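Local coordinates for protein putative acetyltransferase (Streptococcus mutans, PDB 4E2A) that probably transfers an acyl group, most likely acetyl from acetyl-coenzyme A, as a member of the GNAT acetyltransferase family, its acceptor substrate being unknown, at residues Ser36-Arg41 against Tyr97-Ser102; Lys53-Thr58 against Ala106-Val111; Gln57-Thr62 against Arg130-Lys135; Phe126-Leu131 against Gln145-Ala150. All coordinates share one frame; numbering follows the deposited sequence.

Interaction 1: Ser36-Arg41 against Tyr97-Ser102; sequences SQVEIR and YFILMS
Glu39 O takes the shortest polar bond here, 2.7 Å from Leu100 N, with the donor nearly in line with the carbonyl. The CA of Ile99 adds a weaker CA-H...O contact to Glu39 O at 3.4 Å. In return Glu39 N bonds to Leu100 O at 3.0 Å, which makes Glu39 and Leu100 an antiparallel hydrogen-bonded pair. Arg41 and Phe98 form the next such pair, Phe98 N reaching Arg41 O at 2.9 Å. Past the end of the strand, Ser102 N still finds Gln37 O.

These are the first two strands of the mixed GNAT sheet, 38-42 lying at its edge within the chain, with segment 38-41 running at 168° to 97-101. Their non-hydrogen-bonded pairs, Val38 with Met101 and Ile40 with Ile99, turn their side chains to the face that helix 142-157 covers. There the two isoleucine side chains cross, Ile40 CG1 lying 3.7 Å from Ile99 CG1. Ile99 holds CG1 anti to its backbone N (chi1 -177°), which carries CD1 out from the sheet to meet Val38 CG1 at 3.8 Å as well. Met101 bends at chi2 and chi3, bringing SD within 4.1 Å of Val38 CG2.

On the other face the extended Arg41 chain passes over Leu100. Leu100 CD1 sits under one face of the guanidinium, toward its rim, 3.9 Å from Arg41 NE, while Glu39 OE2 lies at the guanidinium edge in a long salt bridge. The stronger charge partner of Arg41 is Glu47, which pairs with NH1. Phe98, on the same face, packs against Leu50, Leu51 and Ile54 of helix 48-63.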
# COMPACT_ATOMS: atom_id res chain seq x y z
N SER B 36 -15.70 -22.09 -30.14
CA SER B 36 -14.99 -20.95 -30.70
C SER B 36 -13.49 -21.22 -30.79
O SER B 36 -13.03 -22.36 -30.68
CB SER B 36 -15.26 -19.69 -29.87
OG SER B 36 -14.74 -18.52 -30.48
N GLN B 37 -12.73 -20.15 -30.98
CA GLN B 37 -11.29 -20.23 -31.00
C GLN B 37 -10.70 -19.90 -29.62
O GLN B 37 -9.49 -19.90 -29.43
CB GLN B 37 -10.74 -19.25 -32.04
CG GLN B 37 -11.05 -19.63 -33.48
CD GLN B 37 -10.56 -21.03 -33.84
OE1 GLN B 37 -10.07 -21.77 -32.98
NE2 GLN B 37 -10.71 -21.41 -35.11
N VAL B 38 -11.59 -19.64 -28.67
CA VAL B 38 -11.18 -19.13 -27.37
C VAL B 38 -11.24 -20.18 -26.27
O VAL B 38 -12.22 -20.92 -26.17
CB VAL B 38 -12.04 -17.92 -26.97
CG1 VAL B 38 -11.67 -17.45 -25.57
CG2 VAL B 38 -11.86 -16.80 -27.98
N GLU B 39 -10.19 -20.23 -25.46
CA GLU B 39 -10.14 -21.15 -24.33
C GLU B 39 -9.68 -20.42 -23.07
O GLU B 39 -8.86 -19.50 -23.13
CB GLU B 39 -9.17 -22.29 -24.63
CG GLU B 39 -9.08 -23.33 -23.52
CD GLU B 39 -8.07 -24.43 -23.81
OE1 GLU B 39 -7.39 -24.35 -24.86
OE2 GLU B 39 -7.95 -25.36 -22.98
N ILE B 40 -10.21 -20.83 -21.93
CA ILE B 40 -9.78 -20.29 -20.65
C ILE B 40 -9.42 -21.46 -19.77
O ILE B 40 -10.24 -22.36 -19.59
CB ILE B 40 -10.90 -19.48 -19.94
CG1 ILE B 40 -11.29 -18.26 -20.78
CG2 ILE B 40 -10.45 -19.02 -18.53
CD1 ILE B 40 -12.50 -17.51 -20.25
N ARG B 41 -8.21 -21.46 -19.23
CA ARG B 41 -7.75 -22.56 -18.39
C ARG B 41 -6.59 -22.10 -17.50
O ARG B 41 -5.97 -21.06 -17.75
CB ARG B 41 -7.30 -23.75 -19.26
CG ARG B 41 -6.13 -23.44 -20.20
CD ARG B 41 -5.38 -24.69 -20.67
NE ARG B 41 -4.42 -24.39 -21.74
CZ ARG B 41 -3.19 -23.93 -21.55
NH1 ARG B 41 -2.74 -23.72 -20.32
NH2 ARG B 41 -2.40 -23.68 -22.59
N TYR B 97 -5.15 -17.91 -14.40
CA TYR B 97 -5.67 -18.42 -15.67
C TYR B 97 -5.12 -17.64 -16.87
O TYR B 97 -4.85 -16.44 -16.77
CB TYR B 97 -7.20 -18.31 -15.70
CG TYR B 97 -7.91 -19.15 -14.66
CD1 TYR B 97 -8.32 -20.44 -14.96
CD2 TYR B 97 -8.17 -18.64 -13.39
CE1 TYR B 97 -8.95 -21.21 -14.03
CE2 TYR B 97 -8.81 -19.42 -12.43
CZ TYR B 97 -9.19 -20.71 -12.77
OH TYR B 97 -9.83 -21.51 -11.86
N PHE B 98 -4.96 -18.34 -17.99
CA PHE B 98 -4.78 -17.71 -19.29
C PHE B 98 -6.13 -17.70 -20.00
O PHE B 98 -6.95 -18.63 -19.84
CB PHE B 98 -3.82 -18.51 -20.20
CG PHE B 98 -2.35 -18.32 -19.89
CD1 PHE B 98 -1.85 -17.12 -19.46
CD2 PHE B 98 -1.47 -19.38 -20.06
CE1 PHE B 98 -0.49 -16.96 -19.19
CE2 PHE B 98 -0.11 -19.24 -19.77
CZ PHE B 98 0.38 -18.02 -19.34
N ILE B 99 -6.37 -16.67 -20.79
CA ILE B 99 -7.36 -16.78 -21.84
C ILE B 99 -6.59 -16.84 -23.14
O ILE B 99 -5.67 -16.05 -23.38
CB ILE B 99 -8.41 -15.65 -21.86
CG1 ILE B 99 -9.44 -15.90 -22.96
CG2 ILE B 99 -7.76 -14.29 -22.04
CD1 ILE B 99 -10.70 -15.07 -22.83
N LEU B 100 -6.95 -17.78 -23.97
CA LEU B 100 -6.21 -18.10 -25.16
C LEU B 100 -7.02 -17.91 -26.41
O LEU B 100 -8.19 -18.17 -26.44
CB LEU B 100 -5.69 -19.52 -25.10
CG LEU B 100 -4.67 -19.85 -24.05
CD1 LEU B 100 -5.15 -20.75 -22.99
CD2 LEU B 100 -3.48 -20.36 -24.71
N MET B 101 -6.37 -17.46 -27.45
CA MET B 101 -6.98 -17.29 -28.75
C MET B 101 -6.20 -18.09 -29.79
O MET B 101 -5.04 -17.85 -30.03
CB MET B 101 -7.06 -15.82 -29.11
CG MET B 101 -7.38 -15.59 -30.52
SD MET B 101 -9.08 -15.35 -30.67
CE MET B 101 -9.04 -13.64 -30.84
N SER B 102 -6.85 -19.10 -30.33
CA SER B 102 -6.21 -20.01 -31.22
C SER B 102 -4.89 -20.56 -30.64
O SER B 102 -3.95 -20.70 -31.34
CB SER B 102 -5.96 -19.35 -32.57
OG SER B 102 -7.16 -19.06 -33.25

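Interaction 2: Lys53-Thr58 against Ala106-Val111; sequences KIAIQT and AGFLKV
Thr58 OG1 meets the Phe108 ring at its edge, close to the ring plane, 3.4 Å from CE2. Ala55 packs beside the same corner of the ring, its CA 3.6 Å from CE2 and its CB 4.0 Å from CZ. Ile54 divides its two branches: CG2 touches Phe108 CD2 at 4.0 Å, while CD1 runs on to the backbone and stops 3.4 Å from Gly107 N. That second reach follows from CG1 standing anti to the backbone N (chi1 -174°).

Behind these contacts, helical segment 53-58 crosses strand segment 106-111 at -99°, their axes 8.7 Å apart. Ile54, Ala55 and Thr58 lie on the side of the helix turned to the strand. Thr58 OG1 also lies 2.9 Å from Ile54 O, back in its own helix, with Ala55 O near too. On the strand, Ala106 and Gly107 both face Ile99 in a classic beta bulge, just before Phe108. The Phe108 CG lies between its own N and carbonyl carbon, and the ring rises toward the helix. Tyr132 of the adjacent strand meets that ring with the planes about 20° apart, and Phe98 flanks Ile54.

No hydrogen bond crosses this buried interface. It holds by dispersion, together with a probably weak electrostatic attraction between the Thr58 oxygen and the slightly positive rim of the Phe108 ring.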
# COMPACT_ATOMS: atom_id res chain seq x y z
N LYS B 53 6.25 -13.43 -19.20
CA LYS B 53 6.30 -12.62 -20.41
C LYS B 53 5.03 -11.78 -20.61
O LYS B 53 5.10 -10.55 -20.82
CB LYS B 53 6.55 -13.52 -21.64
CG LYS B 53 6.47 -12.79 -22.98
CD LYS B 53 6.95 -13.71 -24.11
CE LYS B 53 6.77 -13.07 -25.50
NZ LYS B 53 7.80 -12.02 -25.78
N ILE B 54 3.88 -12.42 -20.51
CA ILE B 54 2.65 -11.71 -20.75
C ILE B 54 2.38 -10.73 -19.61
O ILE B 54 1.95 -9.61 -19.85
CB ILE B 54 1.45 -12.66 -20.97
CG1 ILE B 54 0.22 -11.86 -21.37
CG2 ILE B 54 1.13 -13.44 -19.72
CD1 ILE B 54 -0.88 -12.71 -22.03
N ALA B 55 2.66 -11.14 -18.37
CA ALA B 55 2.53 -10.24 -17.23
C ALA B 55 3.39 -8.98 -17.44
O ALA B 55 2.91 -7.85 -17.24
CB ALA B 55 2.90 -10.94 -15.95
N ILE B 56 4.63 -9.14 -17.89
CA ILE B 56 5.47 -7.96 -18.11
C ILE B 56 4.95 -7.13 -19.29
O ILE B 56 4.83 -5.89 -19.21
CB ILE B 56 6.95 -8.34 -18.30
CG1 ILE B 56 7.53 -8.82 -16.96
CG2 ILE B 56 7.74 -7.16 -18.84
CD1 ILE B 56 8.93 -9.42 -17.07
N GLN B 57 4.61 -7.80 -20.37
CA GLN B 57 4.19 -7.05 -21.53
C GLN B 57 2.92 -6.23 -21.28
O GLN B 57 2.84 -5.07 -21.70
CB GLN B 57 4.04 -7.93 -22.76
CG GLN B 57 3.97 -7.07 -24.02
CD GLN B 57 3.76 -7.88 -25.27
OE1 GLN B 57 3.14 -7.40 -26.23
NE2 GLN B 57 4.28 -9.11 -25.29
N THR B 58 1.93 -6.81 -20.60
CA THR B 58 0.70 -6.09 -20.29
C THR B 58 0.94 -4.93 -19.33
O THR B 58 0.28 -3.90 -19.42
CB THR B 58 -0.43 -7.02 -19.77
OG1 THR B 58 0.01 -7.78 -18.62
CG2 THR B 58 -0.86 -7.99 -20.87
N ALA B 106 -3.58 -14.66 -24.71
CA ALA B 106 -4.03 -13.30 -25.00
C ALA B 106 -4.20 -12.43 -23.74
O ALA B 106 -4.30 -11.21 -23.82
CB ALA B 106 -5.33 -13.33 -25.78
N GLY B 107 -4.25 -13.07 -22.57
CA GLY B 107 -4.40 -12.35 -21.33
C GLY B 107 -4.41 -13.29 -20.14
O GLY B 107 -4.29 -14.51 -20.29
N PHE B 108 -4.54 -12.72 -18.95
CA PHE B 108 -4.48 -13.53 -17.73
C PHE B 108 -5.31 -12.96 -16.58
O PHE B 108 -5.69 -11.78 -16.57
CB PHE B 108 -3.02 -13.80 -17.33
CG PHE B 108 -2.32 -12.62 -16.72
CD1 PHE B 108 -2.29 -12.46 -15.33
CD2 PHE B 108 -1.73 -11.66 -17.52
CE1 PHE B 108 -1.65 -11.37 -14.76
CE2 PHE B 108 -1.09 -10.54 -16.96
CZ PHE B 108 -1.06 -10.40 -15.58
N LEU B 109 -5.57 -13.83 -15.61
CA LEU B 109 -6.53 -13.57 -14.56
C LEU B 109 -5.98 -14.17 -13.27
O LEU B 109 -5.60 -15.33 -13.25
CB LEU B 109 -7.89 -14.22 -14.90
CG LEU B 109 -8.82 -14.42 -13.70
CD1 LEU B 109 -9.30 -13.07 -13.15
CD2 LEU B 109 -10.01 -15.39 -14.00
N LYS B 110 -5.88 -13.37 -12.20
CA LYS B 110 -5.51 -13.98 -10.91
C LYS B 110 -6.61 -13.80 -9.87
O LYS B 110 -7.10 -12.68 -9.65
CB LYS B 110 -4.16 -13.47 -10.38
CG LYS B 110 -3.72 -14.08 -9.03
CD LYS B 110 -2.37 -13.50 -8.57
CE LYS B 110 -1.80 -14.29 -7.37
NZ LYS B 110 -2.26 -13.79 -6.03
N VAL B 111 -7.01 -14.91 -9.25
CA VAL B 111 -8.03 -14.86 -8.19
C VAL B 111 -7.51 -15.43 -6.85
O VAL B 111 -6.67 -16.30 -6.84
CB VAL B 111 -9.35 -15.56 -8.62
CG1 VAL B 111 -10.03 -14.73 -9.74
CG2 VAL B 111 -9.09 -16.97 -9.07

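Interaction 3: Gln57-Thr62 against Arg130-Lys135; sequences QTFRET and RLYILK
Glu61 keeps CG anti to its carbonyl carbon (chi1 -69°) and then runs extended, bringing its carboxylate down to the backbone of Lys135. The lysine bends at chi2 and chi3, and its chain slides back along Glu61 in the opposite direction. This is where segment 57-62 of helix 48-63 of the GNAT fold crosses strand segment 130-133 at 78° and lies over the turn that follows.

Each residue grips the other's backbone. Lys135 N donates a nearly straight bond to Glu61 OE1, 2.9 Å long, arriving on the syn side but 35° out of the carboxylate plane. Lys135 NZ donates to Glu61 O, also at 2.9 Å, well off the line of the carbonyl. The two charged ends are not paired directly: Lys135 NZ is 5.3 Å from Glu61 OE1. A water gives OE1 a further bond and also donates to Ile133 O, tying the carboxylate to the end of the strand.

Nearer the sheet the contact turns apolar. Thr58 CG2 lies 3.8 Å from Leu134 CD2, the two side chains crossing at about a right angle, while Thr58 CB packs on Tyr132 CB. The same Leu134 methyl lies against the side chain of Gln57. Farther along the Tyr132 ring, its OH comes 3.9 Å from Phe59 CD2; Phe59 itself stacks on Phe75 and packs on Val196 of the second subunit. Thr62 OG1 and Thr62 N reach Thr58 O from opposite faces of the carbonyl plane, and Thr62 OG1 lies in the plane of the Tyr132 ring at its edge, 3.8 Å from CE1.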
# COMPACT_ATOMS: atom_id res chain seq x y z
N GLN B 57 4.61 -7.80 -20.37
CA GLN B 57 4.19 -7.05 -21.53
C GLN B 57 2.92 -6.23 -21.28
O GLN B 57 2.84 -5.07 -21.70
CB GLN B 57 4.04 -7.93 -22.76
CG GLN B 57 3.97 -7.07 -24.02
CD GLN B 57 3.76 -7.88 -25.27
OE1 GLN B 57 3.14 -7.40 -26.23
NE2 GLN B 57 4.28 -9.11 -25.29
N THR B 58 1.93 -6.81 -20.60
CA THR B 58 0.70 -6.09 -20.29
C THR B 58 0.94 -4.93 -19.33
O THR B 58 0.28 -3.90 -19.42
CB THR B 58 -0.43 -7.02 -19.77
OG1 THR B 58 0.01 -7.78 -18.62
CG2 THR B 58 -0.86 -7.99 -20.87
N PHE B 59 1.90 -5.09 -18.41
CA PHE B 59 2.16 -4.03 -17.44
C PHE B 59 2.80 -2.83 -18.18
O PHE B 59 2.43 -1.67 -17.97
CB PHE B 59 3.05 -4.52 -16.29
CG PHE B 59 3.02 -3.59 -15.08
CD1 PHE B 59 3.91 -2.53 -14.98
CD2 PHE B 59 2.10 -3.79 -14.05
CE1 PHE B 59 3.90 -1.68 -13.87
CE2 PHE B 59 2.08 -2.94 -12.94
CZ PHE B 59 2.98 -1.89 -12.85
N ARG B 60 3.73 -3.16 -19.06
CA ARG B 60 4.41 -2.18 -19.91
C ARG B 60 3.39 -1.44 -20.78
O ARG B 60 3.37 -0.21 -20.83
CB ARG B 60 5.42 -2.94 -20.79
CG ARG B 60 6.47 -2.09 -21.47
CD ARG B 60 7.43 -2.98 -22.30
NE ARG B 60 8.10 -3.98 -21.49
CZ ARG B 60 9.39 -3.93 -21.13
NH1 ARG B 60 10.14 -2.91 -21.52
NH2 ARG B 60 9.92 -4.89 -20.40
N GLU B 61 2.54 -2.19 -21.47
CA GLU B 61 1.47 -1.58 -22.27
C GLU B 61 0.55 -0.65 -21.49
O GLU B 61 0.11 0.38 -22.00
CB GLU B 61 0.62 -2.66 -22.96
CG GLU B 61 1.37 -3.39 -24.05
CD GLU B 61 0.62 -4.59 -24.62
OE1 GLU B 61 -0.44 -4.98 -24.05
OE2 GLU B 61 1.10 -5.13 -25.64
N THR B 62 0.25 -1.02 -20.25
CA THR B 62 -0.71 -0.27 -19.44
C THR B 62 -0.06 0.97 -18.82
O THR B 62 -0.71 2.00 -18.67
CB THR B 62 -1.30 -1.17 -18.30
OG1 THR B 62 -2.08 -2.22 -18.87
CG2 THR B 62 -2.17 -0.36 -17.33
N ARG B 130 -6.12 -9.61 -10.36
CA ARG B 130 -5.50 -9.18 -11.62
C ARG B 130 -6.28 -9.61 -12.85
O ARG B 130 -6.70 -10.76 -12.97
CB ARG B 130 -4.08 -9.79 -11.76
CG ARG B 130 -3.01 -9.19 -10.89
CD ARG B 130 -1.65 -9.90 -11.11
NE ARG B 130 -0.72 -9.43 -10.10
CZ ARG B 130 0.26 -10.16 -9.58
NH1 ARG B 130 0.45 -11.42 -9.98
NH2 ARG B 130 1.06 -9.61 -8.66
N LEU B 131 -6.45 -8.69 -13.80
CA LEU B 131 -7.01 -9.06 -15.10
C LEU B 131 -6.46 -8.13 -16.18
O LEU B 131 -6.77 -6.94 -16.19
CB LEU B 131 -8.56 -9.04 -15.05
CG LEU B 131 -9.35 -9.79 -16.16
CD1 LEU B 131 -10.86 -9.87 -15.91
CD2 LEU B 131 -9.10 -9.15 -17.53
N TYR B 132 -5.63 -8.69 -17.08
CA TYR B 132 -5.01 -7.97 -18.17
C TYR B 132 -5.26 -8.66 -19.51
O TYR B 132 -5.21 -9.88 -19.61
CB TYR B 132 -3.48 -7.90 -17.97
CG TYR B 132 -3.01 -6.99 -16.85
CD1 TYR B 132 -2.68 -5.66 -17.10
CD2 TYR B 132 -2.88 -7.47 -15.55
CE1 TYR B 132 -2.23 -4.85 -16.08
CE2 TYR B 132 -2.44 -6.67 -14.54
CZ TYR B 132 -2.12 -5.36 -14.80
OH TYR B 132 -1.67 -4.56 -13.78
N ILE B 133 -5.50 -7.86 -20.54
CA ILE B 133 -5.58 -8.37 -21.91
C ILE B 133 -4.50 -7.67 -22.71
O ILE B 133 -4.40 -6.43 -22.68
CB ILE B 133 -6.96 -8.10 -22.56
CG1 ILE B 133 -8.11 -8.71 -21.74
CG2 ILE B 133 -6.98 -8.59 -24.03
CD1 ILE B 133 -8.14 -10.25 -21.69
N LEU B 134 -3.66 -8.45 -23.40
CA LEU B 134 -2.72 -7.89 -24.39
C LEU B 134 -3.38 -6.93 -25.39
O LEU B 134 -4.44 -7.23 -25.98
CB LEU B 134 -2.03 -9.02 -25.17
CG LEU B 134 -0.82 -9.74 -24.56
CD1 LEU B 134 -0.44 -10.91 -25.44
CD2 LEU B 134 0.38 -8.79 -24.37
N LYS B 135 -2.75 -5.77 -25.61
CA LYS B 135 -3.29 -4.78 -26.53
C LYS B 135 -3.61 -5.36 -27.91
O LYS B 135 -4.60 -4.98 -28.53
CB LYS B 135 -2.32 -3.60 -26.68
CG LYS B 135 -2.99 -2.27 -26.41
CD LYS B 135 -2.34 -1.54 -25.25
CE LYS B 135 -1.04 -0.86 -25.69
NZ LYS B 135 -0.64 0.25 -24.78
O HOH W 1 -2.28 -4.58 -22.24

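Interaction 4: Phe126-Leu131 against Gln145-Ala150; sequences FEIQRL and QLFEFA
Strand 126-131 and helix 145-150 run nearly antiparallel, at 160° with their axes 10.2 Å apart, and their side chains bridge the gap between them. Leu131 lays CD1 against the helix backbone, 3.6 Å from Phe147 N and 3.8 Å from Phe147 CB, and near the plane of the Phe147 ring, at its edge. Its CG stands anti to the backbone N (chi1 -163°), extending the chain toward the helix, where it slides past Leu146 in the opposite sense, Leu131 CG to Leu146 CD2 at 4.2 Å. Toward the start of the strand, Ile128 sends CD1 between two helix residues, 3.9 Å from Phe147 CE1 and 4.0 Å from Ala150 CB. The CA atoms of Ile128 and Ala150 are the nearest pair across the contact, 7.2 Å apart.

This is the first strand and the helix of the beta-alpha-beta unit that continues into strand 161-167. Val162 of that next strand packs on Ile128 and Leu164 on Phe147, while Tyr180 meets the Phe147 ring edge-to-face. A classic beta bulge at Gln129 and Arg130, both facing Lys110, shifts the alternation, so that Ile128 and Leu131, three residues apart, both point to the helix.

With no hydrogen bond passing between strand and helix, the union depends on the fit of aliphatic branches against an aromatic ring and a methyl.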
# COMPACT_ATOMS: atom_id res chain seq x y z
N PHE B 126 -13.88 -14.04 -1.81
CA PHE B 126 -13.12 -14.42 -3.00
C PHE B 126 -12.73 -13.11 -3.72
O PHE B 126 -13.59 -12.26 -3.98
CB PHE B 126 -14.06 -15.29 -3.87
CG PHE B 126 -13.47 -15.83 -5.15
CD1 PHE B 126 -13.23 -17.20 -5.29
CD2 PHE B 126 -13.25 -15.01 -6.24
CE1 PHE B 126 -12.72 -17.73 -6.47
CE2 PHE B 126 -12.74 -15.53 -7.44
CZ PHE B 126 -12.48 -16.89 -7.56
N GLU B 127 -11.45 -12.95 -4.04
CA GLU B 127 -10.91 -11.71 -4.57
C GLU B 127 -10.53 -11.84 -6.05
O GLU B 127 -9.88 -12.79 -6.44
CB GLU B 127 -9.65 -11.29 -3.78
CG GLU B 127 -8.92 -10.09 -4.37
CD GLU B 127 -7.57 -9.79 -3.69
OE1 GLU B 127 -7.11 -10.59 -2.86
OE2 GLU B 127 -6.96 -8.76 -4.00
N ILE B 128 -10.95 -10.89 -6.87
CA ILE B 128 -10.43 -10.81 -8.23
C ILE B 128 -9.31 -9.77 -8.20
O ILE B 128 -9.57 -8.57 -8.01
CB ILE B 128 -11.53 -10.44 -9.25
CG1 ILE B 128 -12.68 -11.45 -9.17
CG2 ILE B 128 -10.95 -10.42 -10.66
CD1 ILE B 128 -14.00 -10.94 -9.79
N GLN B 129 -8.06 -10.24 -8.31
CA GLN B 129 -6.88 -9.40 -8.06
C GLN B 129 -6.29 -8.79 -9.33
O GLN B 129 -5.98 -7.59 -9.35
CB GLN B 129 -5.79 -10.21 -7.32
CG GLN B 129 -4.55 -9.37 -6.93
CD GLN B 129 -3.29 -10.21 -6.64
OE1 GLN B 129 -3.38 -11.40 -6.34
NE2 GLN B 129 -2.12 -9.57 -6.74
N ARG B 130 -6.12 -9.61 -10.36
CA ARG B 130 -5.50 -9.18 -11.62
C ARG B 130 -6.28 -9.61 -12.85
O ARG B 130 -6.70 -10.76 -12.97
CB ARG B 130 -4.08 -9.79 -11.76
CG ARG B 130 -3.01 -9.19 -10.89
CD ARG B 130 -1.65 -9.90 -11.11
NE ARG B 130 -0.72 -9.43 -10.10
CZ ARG B 130 0.26 -10.16 -9.58
NH1 ARG B 130 0.45 -11.42 -9.98
NH2 ARG B 130 1.06 -9.61 -8.66
N LEU B 131 -6.45 -8.69 -13.80
CA LEU B 131 -7.01 -9.06 -15.10
C LEU B 131 -6.46 -8.13 -16.18
O LEU B 131 -6.77 -6.94 -16.19
CB LEU B 131 -8.56 -9.04 -15.05
CG LEU B 131 -9.35 -9.79 -16.16
CD1 LEU B 131 -10.86 -9.87 -15.91
CD2 LEU B 131 -9.10 -9.15 -17.53
N GLN B 145 -15.26 -11.63 -21.24
CA GLN B 145 -15.37 -13.08 -21.11
C GLN B 145 -14.55 -13.59 -19.92
O GLN B 145 -15.00 -14.46 -19.18
CB GLN B 145 -14.92 -13.77 -22.39
CG GLN B 145 -15.29 -15.23 -22.46
CD GLN B 145 -15.00 -15.83 -23.83
OE1 GLN B 145 -14.82 -15.10 -24.81
NE2 GLN B 145 -14.93 -17.16 -23.89
N LEU B 146 -13.35 -13.06 -19.73
CA LEU B 146 -12.52 -13.49 -18.61
C LEU B 146 -13.10 -13.00 -17.26
O LEU B 146 -13.06 -13.73 -16.28
CB LEU B 146 -11.07 -13.05 -18.81
CG LEU B 146 -9.97 -13.59 -17.89
CD1 LEU B 146 -10.03 -15.10 -17.67
CD2 LEU B 146 -8.57 -13.19 -18.43
N PHE B 147 -13.65 -11.79 -17.21
CA PHE B 147 -14.28 -11.29 -16.00
C PHE B 147 -15.51 -12.11 -15.64
O PHE B 147 -15.71 -12.47 -14.48
CB PHE B 147 -14.63 -9.80 -16.10
CG PHE B 147 -15.11 -9.18 -14.79
CD1 PHE B 147 -14.21 -8.90 -13.76
CD2 PHE B 147 -16.44 -8.87 -14.60
CE1 PHE B 147 -14.65 -8.33 -12.56
CE2 PHE B 147 -16.89 -8.29 -13.41
CZ PHE B 147 -15.99 -8.01 -12.39
N GLU B 148 -16.32 -12.45 -16.64
CA GLU B 148 -17.48 -13.30 -16.42
C GLU B 148 -17.10 -14.72 -15.97
O GLU B 148 -17.80 -15.32 -15.15
CB GLU B 148 -18.38 -13.30 -17.67
CG GLU B 148 -18.82 -11.88 -18.04
CD GLU B 148 -20.10 -11.81 -18.85
OE1 GLU B 148 -20.50 -12.86 -19.40
OE2 GLU B 148 -20.70 -10.71 -18.93
N PHE B 149 -15.98 -15.24 -16.49
CA PHE B 149 -15.45 -16.51 -16.01
C PHE B 149 -15.04 -16.39 -14.54
O PHE B 149 -15.28 -17.32 -13.74
CB PHE B 149 -14.25 -16.95 -16.88
CG PHE B 149 -13.54 -18.18 -16.39
CD1 PHE B 149 -13.92 -19.45 -16.84
CD2 PHE B 149 -12.48 -18.08 -15.49
CE1 PHE B 149 -13.27 -20.61 -16.39
CE2 PHE B 149 -11.81 -19.22 -15.04
CZ PHE B 149 -12.21 -20.50 -15.49
N ALA B 150 -14.42 -15.27 -14.17
CA ALA B 150 -14.03 -15.05 -12.77
C ALA B 150 -15.24 -15.06 -11.83
O ALA B 150 -15.17 -15.67 -10.76
CB ALA B 150 -13.25 -13.73 -12.61

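Interactions 2 and 4 are buried and apolar, whereas interactions 1 and 3 are only partly buried and carry the hydrogen bonds. Interaction 1 joins two strands through their backbones; the other three set a helix on the sheet. Helix 48-63 serves both interaction 2 and interaction 3, whose centres lie about 6 Å apart and which share Thr58, but the chemistry turns polar toward Glu61 and Lys135. Strand 125-133 serves interactions 3 and 4, meeting helix 48-63 in one and helix 142-157 in the other. Interactions 1 and 4 also touch, Ile40 and Tyr97 packing on Phe149, while Ile99 O to Ala106 N, 2.8 Å, probably a hydrogen bond, connects interaction 1 to interaction 2.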